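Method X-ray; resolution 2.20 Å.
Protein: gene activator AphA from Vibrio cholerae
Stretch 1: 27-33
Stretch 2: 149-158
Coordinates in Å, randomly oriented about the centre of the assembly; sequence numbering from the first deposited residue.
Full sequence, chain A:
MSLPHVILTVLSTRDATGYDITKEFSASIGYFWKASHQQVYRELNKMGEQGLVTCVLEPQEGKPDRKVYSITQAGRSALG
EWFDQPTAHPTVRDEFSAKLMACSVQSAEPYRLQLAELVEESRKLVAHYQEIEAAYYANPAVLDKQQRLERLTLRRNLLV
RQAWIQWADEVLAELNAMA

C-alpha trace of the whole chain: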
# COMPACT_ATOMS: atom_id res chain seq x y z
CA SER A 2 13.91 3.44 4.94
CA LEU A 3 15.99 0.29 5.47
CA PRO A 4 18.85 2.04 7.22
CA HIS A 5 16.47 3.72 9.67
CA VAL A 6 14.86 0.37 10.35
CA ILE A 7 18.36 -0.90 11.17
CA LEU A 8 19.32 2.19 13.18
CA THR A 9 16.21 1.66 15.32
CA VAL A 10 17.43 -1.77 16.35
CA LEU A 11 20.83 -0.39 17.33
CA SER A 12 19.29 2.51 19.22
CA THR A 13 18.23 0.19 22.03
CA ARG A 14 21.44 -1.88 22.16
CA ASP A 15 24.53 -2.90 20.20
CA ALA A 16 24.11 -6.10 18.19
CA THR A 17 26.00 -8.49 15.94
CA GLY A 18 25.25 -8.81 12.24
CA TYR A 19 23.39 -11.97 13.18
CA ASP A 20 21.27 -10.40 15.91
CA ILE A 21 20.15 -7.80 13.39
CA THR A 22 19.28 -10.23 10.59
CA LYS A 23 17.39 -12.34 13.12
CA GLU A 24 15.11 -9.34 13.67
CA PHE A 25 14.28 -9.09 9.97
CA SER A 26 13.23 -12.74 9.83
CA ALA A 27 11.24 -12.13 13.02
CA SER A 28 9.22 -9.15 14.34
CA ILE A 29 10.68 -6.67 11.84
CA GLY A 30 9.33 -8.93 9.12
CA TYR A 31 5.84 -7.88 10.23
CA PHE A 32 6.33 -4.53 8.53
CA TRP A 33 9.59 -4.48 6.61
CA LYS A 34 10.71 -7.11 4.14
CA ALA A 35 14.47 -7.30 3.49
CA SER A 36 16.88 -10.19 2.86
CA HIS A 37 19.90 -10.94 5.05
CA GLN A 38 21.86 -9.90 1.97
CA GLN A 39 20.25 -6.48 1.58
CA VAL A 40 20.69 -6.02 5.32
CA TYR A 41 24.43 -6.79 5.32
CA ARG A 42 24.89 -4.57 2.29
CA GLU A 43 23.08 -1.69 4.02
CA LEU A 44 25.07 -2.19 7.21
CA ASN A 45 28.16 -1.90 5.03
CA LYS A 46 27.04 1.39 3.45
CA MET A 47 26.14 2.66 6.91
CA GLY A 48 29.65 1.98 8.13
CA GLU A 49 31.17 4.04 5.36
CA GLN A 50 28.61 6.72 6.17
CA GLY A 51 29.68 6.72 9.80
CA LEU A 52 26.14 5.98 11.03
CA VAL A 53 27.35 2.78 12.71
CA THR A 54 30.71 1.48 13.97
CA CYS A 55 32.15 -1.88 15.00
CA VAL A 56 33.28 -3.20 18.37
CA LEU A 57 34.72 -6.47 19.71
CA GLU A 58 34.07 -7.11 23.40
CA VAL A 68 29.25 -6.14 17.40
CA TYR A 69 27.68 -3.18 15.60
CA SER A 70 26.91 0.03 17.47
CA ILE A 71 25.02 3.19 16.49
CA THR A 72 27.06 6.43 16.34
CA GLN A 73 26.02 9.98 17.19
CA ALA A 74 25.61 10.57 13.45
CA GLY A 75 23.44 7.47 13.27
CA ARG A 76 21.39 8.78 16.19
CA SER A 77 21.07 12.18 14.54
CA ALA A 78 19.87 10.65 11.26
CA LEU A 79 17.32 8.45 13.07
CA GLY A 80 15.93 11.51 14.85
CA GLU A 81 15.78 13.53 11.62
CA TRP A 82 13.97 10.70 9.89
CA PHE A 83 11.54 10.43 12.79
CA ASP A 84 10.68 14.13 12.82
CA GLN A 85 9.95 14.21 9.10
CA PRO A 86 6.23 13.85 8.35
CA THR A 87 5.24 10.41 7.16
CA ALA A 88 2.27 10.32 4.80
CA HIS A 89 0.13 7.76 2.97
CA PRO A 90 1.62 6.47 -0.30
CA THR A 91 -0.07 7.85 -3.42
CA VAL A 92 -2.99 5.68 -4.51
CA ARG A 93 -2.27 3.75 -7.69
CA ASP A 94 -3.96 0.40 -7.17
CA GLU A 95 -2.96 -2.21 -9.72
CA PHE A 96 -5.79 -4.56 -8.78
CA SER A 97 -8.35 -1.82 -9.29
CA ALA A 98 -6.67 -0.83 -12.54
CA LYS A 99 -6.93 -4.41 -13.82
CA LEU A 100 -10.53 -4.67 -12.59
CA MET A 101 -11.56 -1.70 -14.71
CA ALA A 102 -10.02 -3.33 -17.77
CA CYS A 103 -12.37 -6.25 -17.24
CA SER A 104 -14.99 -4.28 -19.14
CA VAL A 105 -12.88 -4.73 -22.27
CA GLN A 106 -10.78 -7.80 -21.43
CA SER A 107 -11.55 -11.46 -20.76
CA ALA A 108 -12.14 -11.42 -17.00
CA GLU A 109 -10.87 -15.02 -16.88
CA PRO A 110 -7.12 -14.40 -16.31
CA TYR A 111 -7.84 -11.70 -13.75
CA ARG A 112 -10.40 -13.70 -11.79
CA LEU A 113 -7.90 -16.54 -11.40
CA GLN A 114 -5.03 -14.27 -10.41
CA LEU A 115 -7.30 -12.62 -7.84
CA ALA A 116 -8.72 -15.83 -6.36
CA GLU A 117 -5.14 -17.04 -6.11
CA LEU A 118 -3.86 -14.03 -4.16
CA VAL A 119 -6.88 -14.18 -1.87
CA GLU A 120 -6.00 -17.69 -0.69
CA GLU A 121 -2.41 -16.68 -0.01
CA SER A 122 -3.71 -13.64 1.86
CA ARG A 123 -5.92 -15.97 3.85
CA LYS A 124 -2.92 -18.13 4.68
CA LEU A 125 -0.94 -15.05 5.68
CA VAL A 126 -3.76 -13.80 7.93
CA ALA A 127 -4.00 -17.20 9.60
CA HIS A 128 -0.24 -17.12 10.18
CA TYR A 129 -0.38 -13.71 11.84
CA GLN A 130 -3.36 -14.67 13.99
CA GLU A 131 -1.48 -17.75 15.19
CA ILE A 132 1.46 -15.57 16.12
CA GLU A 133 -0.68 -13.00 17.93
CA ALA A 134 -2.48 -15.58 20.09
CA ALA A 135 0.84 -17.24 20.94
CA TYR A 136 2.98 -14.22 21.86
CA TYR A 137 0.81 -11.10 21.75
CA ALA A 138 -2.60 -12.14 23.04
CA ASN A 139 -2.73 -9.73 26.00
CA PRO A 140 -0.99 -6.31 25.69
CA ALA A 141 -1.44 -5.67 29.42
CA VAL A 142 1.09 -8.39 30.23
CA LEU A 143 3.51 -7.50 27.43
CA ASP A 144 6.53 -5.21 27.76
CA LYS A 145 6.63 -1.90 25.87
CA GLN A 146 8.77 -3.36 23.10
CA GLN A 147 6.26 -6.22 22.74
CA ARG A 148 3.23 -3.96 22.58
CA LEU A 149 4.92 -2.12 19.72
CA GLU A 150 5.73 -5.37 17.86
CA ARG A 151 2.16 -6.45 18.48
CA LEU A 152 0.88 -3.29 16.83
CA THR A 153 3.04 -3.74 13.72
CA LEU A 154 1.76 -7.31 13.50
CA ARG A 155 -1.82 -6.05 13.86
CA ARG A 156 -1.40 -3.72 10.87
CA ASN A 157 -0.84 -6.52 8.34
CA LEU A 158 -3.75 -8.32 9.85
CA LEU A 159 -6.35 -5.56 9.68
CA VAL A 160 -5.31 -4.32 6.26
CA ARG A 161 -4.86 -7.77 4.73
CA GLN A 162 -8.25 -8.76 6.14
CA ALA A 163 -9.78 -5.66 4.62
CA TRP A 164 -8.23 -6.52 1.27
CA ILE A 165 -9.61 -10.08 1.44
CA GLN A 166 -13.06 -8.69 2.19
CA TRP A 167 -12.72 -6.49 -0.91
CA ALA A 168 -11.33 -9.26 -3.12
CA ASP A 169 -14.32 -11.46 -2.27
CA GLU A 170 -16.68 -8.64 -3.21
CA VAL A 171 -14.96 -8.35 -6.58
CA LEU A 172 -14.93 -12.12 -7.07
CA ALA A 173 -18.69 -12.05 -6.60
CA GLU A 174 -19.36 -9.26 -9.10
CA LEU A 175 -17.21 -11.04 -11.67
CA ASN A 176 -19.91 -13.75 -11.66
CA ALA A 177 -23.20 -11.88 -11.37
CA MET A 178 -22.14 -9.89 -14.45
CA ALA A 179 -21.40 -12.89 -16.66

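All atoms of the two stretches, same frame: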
# COMPACT_ATOMS: atom_id res chain seq x y z
N ALA A 27 12.16 -12.04 11.89
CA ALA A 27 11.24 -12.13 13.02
C ALA A 27 10.26 -10.94 13.04
O ALA A 27 9.64 -10.62 12.02
CB ALA A 27 12.00 -12.22 14.34
N SER A 28 10.15 -10.27 14.18
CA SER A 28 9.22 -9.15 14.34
C SER A 28 9.32 -8.05 13.28
O SER A 28 8.30 -7.50 12.87
CB SER A 28 9.37 -8.52 15.73
OG SER A 28 10.62 -7.84 15.87
N ILE A 29 10.54 -7.72 12.85
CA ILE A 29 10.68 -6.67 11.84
C ILE A 29 10.02 -7.11 10.54
O ILE A 29 9.55 -6.28 9.75
CB ILE A 29 12.16 -6.29 11.61
CG1 ILE A 29 12.71 -5.63 12.88
CG2 ILE A 29 12.29 -5.35 10.43
CD1 ILE A 29 14.12 -5.10 12.76
N GLY A 30 9.96 -8.42 10.32
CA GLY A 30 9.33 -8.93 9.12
C GLY A 30 7.83 -8.66 9.09
O GLY A 30 7.18 -8.89 8.08
N TYR A 31 7.27 -8.17 10.20
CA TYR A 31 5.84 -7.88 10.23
C TYR A 31 5.54 -6.62 9.44
O TYR A 31 4.41 -6.40 9.01
CB TYR A 31 5.34 -7.65 11.66
CG TYR A 31 5.53 -8.80 12.62
CD1 TYR A 31 5.67 -8.57 13.98
CD2 TYR A 31 5.60 -10.12 12.16
CE1 TYR A 31 5.88 -9.62 14.88
CE2 TYR A 31 5.81 -11.19 13.05
CZ TYR A 31 5.95 -10.93 14.40
OH TYR A 31 6.19 -11.95 15.29
N PHE A 32 6.55 -5.78 9.23
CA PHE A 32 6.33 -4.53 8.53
C PHE A 32 7.41 -4.13 7.54
O PHE A 32 7.24 -3.19 6.77
CB PHE A 32 6.15 -3.41 9.56
CG PHE A 32 7.40 -3.11 10.34
CD1 PHE A 32 8.31 -2.17 9.88
CD2 PHE A 32 7.68 -3.79 11.51
CE1 PHE A 32 9.49 -1.91 10.58
CE2 PHE A 32 8.86 -3.55 12.22
CZ PHE A 32 9.77 -2.60 11.75
N TRP A 33 8.54 -4.82 7.56
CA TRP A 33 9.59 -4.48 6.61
C TRP A 33 10.28 -5.73 6.09
O TRP A 33 10.94 -6.46 6.83
CB TRP A 33 10.60 -3.53 7.26
CG TRP A 33 11.38 -2.78 6.25
CD1 TRP A 33 12.44 -3.23 5.53
CD2 TRP A 33 11.10 -1.46 5.77
NE1 TRP A 33 12.84 -2.28 4.62
CE2 TRP A 33 12.03 -1.18 4.75
CE3 TRP A 33 10.14 -0.49 6.10
CZ2 TRP A 33 12.04 0.03 4.05
CZ3 TRP A 33 10.15 0.72 5.41
CH2 TRP A 33 11.09 0.97 4.40
N LEU A 149 4.60 -2.75 20.99
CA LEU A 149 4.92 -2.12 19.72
C LEU A 149 4.94 -3.18 18.60
O LEU A 149 4.32 -2.99 17.55
CB LEU A 149 6.27 -1.42 19.80
CG LEU A 149 6.36 -0.20 20.74
CD1 LEU A 149 7.75 0.42 20.63
CD2 LEU A 149 5.29 0.82 20.37
N GLU A 150 5.65 -4.29 18.84
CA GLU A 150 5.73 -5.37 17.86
C GLU A 150 4.31 -5.84 17.54
O GLU A 150 3.94 -6.03 16.38
CB GLU A 150 6.51 -6.56 18.43
CG GLU A 150 7.92 -6.23 18.88
CD GLU A 150 8.63 -7.45 19.46
OE1 GLU A 150 7.94 -8.35 19.99
OE2 GLU A 150 9.88 -7.50 19.41
N ARG A 151 3.53 -6.02 18.60
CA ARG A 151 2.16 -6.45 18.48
C ARG A 151 1.40 -5.54 17.53
O ARG A 151 0.67 -5.99 16.65
CB ARG A 151 1.47 -6.45 19.86
CG ARG A 151 -0.01 -6.80 19.79
CD ARG A 151 -0.68 -6.83 21.16
NE ARG A 151 -2.14 -6.93 21.03
CZ ARG A 151 -2.95 -5.88 20.89
NH1 ARG A 151 -2.45 -4.65 20.87
NH2 ARG A 151 -4.25 -6.07 20.73
N LEU A 152 1.57 -4.23 17.70
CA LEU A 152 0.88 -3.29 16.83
C LEU A 152 1.31 -3.41 15.37
O LEU A 152 0.47 -3.33 14.47
CB LEU A 152 1.08 -1.86 17.35
CG LEU A 152 0.35 -1.55 18.67
CD1 LEU A 152 0.84 -0.23 19.24
CD2 LEU A 152 -1.16 -1.51 18.42
N THR A 153 2.60 -3.60 15.11
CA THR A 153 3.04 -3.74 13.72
C THR A 153 2.44 -5.01 13.14
O THR A 153 2.06 -5.04 11.97
CB THR A 153 4.57 -3.80 13.59
OG1 THR A 153 5.06 -4.94 14.29
CG2 THR A 153 5.19 -2.52 14.13
N LEU A 154 2.35 -6.05 13.96
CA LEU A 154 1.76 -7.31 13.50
C LEU A 154 0.29 -7.05 13.16
O LEU A 154 -0.21 -7.46 12.11
CB LEU A 154 1.86 -8.40 14.59
CG LEU A 154 1.11 -9.71 14.30
CD1 LEU A 154 1.63 -10.31 13.02
CD2 LEU A 154 1.31 -10.70 15.44
N ARG A 155 -0.40 -6.35 14.06
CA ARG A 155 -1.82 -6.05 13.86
C ARG A 155 -2.11 -5.28 12.58
O ARG A 155 -3.20 -5.40 12.02
CB ARG A 155 -2.35 -5.24 15.05
CG ARG A 155 -2.13 -5.87 16.42
CD ARG A 155 -3.33 -6.64 16.88
NE ARG A 155 -4.55 -5.84 16.72
CZ ARG A 155 -5.73 -6.39 16.47
NH1 ARG A 155 -5.83 -7.71 16.36
NH2 ARG A 155 -6.80 -5.62 16.28
N ARG A 156 -1.16 -4.49 12.10
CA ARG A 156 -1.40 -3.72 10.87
C ARG A 156 -1.60 -4.62 9.65
O ARG A 156 -2.53 -4.41 8.88
CB ARG A 156 -0.25 -2.75 10.60
CG ARG A 156 -0.64 -1.64 9.63
CD ARG A 156 0.53 -1.16 8.79
NE ARG A 156 0.27 -1.41 7.38
CZ ARG A 156 0.79 -2.40 6.68
NH1 ARG A 156 1.63 -3.25 7.26
NH2 ARG A 156 0.46 -2.57 5.41
N ASN A 157 -0.73 -5.61 9.48
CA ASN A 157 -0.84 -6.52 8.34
C ASN A 157 -2.18 -7.18 8.41
O ASN A 157 -2.89 -7.31 7.42
CB ASN A 157 0.19 -7.64 8.40
CG ASN A 157 1.59 -7.14 8.46
OD1 ASN A 157 2.12 -6.60 7.48
ND2 ASN A 157 2.23 -7.31 9.61
N LEU A 158 -2.51 -7.62 9.61
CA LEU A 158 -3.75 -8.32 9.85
C LEU A 158 -4.98 -7.55 9.41
O LEU A 158 -5.73 -8.01 8.53
CB LEU A 158 -3.85 -8.65 11.34
CG LEU A 158 -4.86 -9.73 11.71
CD1 LEU A 158 -4.48 -11.03 11.03
CD2 LEU A 158 -4.89 -9.90 13.23
O HOH W 1 7.83 -5.44 14.92
O HOH W 2 2.92 -3.52 9.90

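A short 3-10 turn, residues 28-31, lays one aromatic side chain against a helix, and the contact is organised around that ring. Y31 has its CA-to-CB bond pointing toward the helix, and chi1 in the m well (-60°) sets the ring beside L154. L154 answers with chi1 t and chi2 p, although its own CA-to-CB bond runs sideways: this pair of rotamers carries CD1 over the ring face, 4.2 Å from the centroid of Y31 and 14° off the ring normal, a CH-pi contact. L154 CB packs on the same ring, 3.9 Å from Y31 CD1.

T153 meets that ring at its edge, OG1 lying 3.7 Å from Y31 CD1. The chi1 of T153, p at 61°, turns its hydroxyl back to its own helix, where T153 OG1 donates to E150 O at 2.6 Å. The polar group is thus satisfied locally, while T153 CB sits 3.7 Å from F32 CD2. F32 takes chi1 p (67°), and its ring reaches the helix here. T153 OG1 also accepts from water 1 (O), 2.9 Å away, which makes a weak bond to S28 O, also at 2.9 Å, and so links the S28 carbonyl to the T153 hydroxyl, whose direct separation, S28 O to T153 OG1, is 4.4 Å.

One turn further along, N157 chi1 m (-58°) directs its amide at the end of the 3-10 segment. N157 ND2 donates to Y31 O at 2.4 Å, very short for such a bond. N157 OD1 also lies 2.8 Å from Y31 O, but two acceptors cannot bond. Water 2 (O) donates to T153 O at 2.7 Å and weakly to Y31 O at 3.4 Å, while accepting from R156 NH1 at 3.0 Å.

At the other end, S28 OG, with chi1 p, comes within 3.6 Å of E150 OE2, an approach without a hydrogen bond. The rule is economical: the Y31 ring supplies most of the packing on its side, F32 adds to it, and one amide makes the direct hydrogen bond.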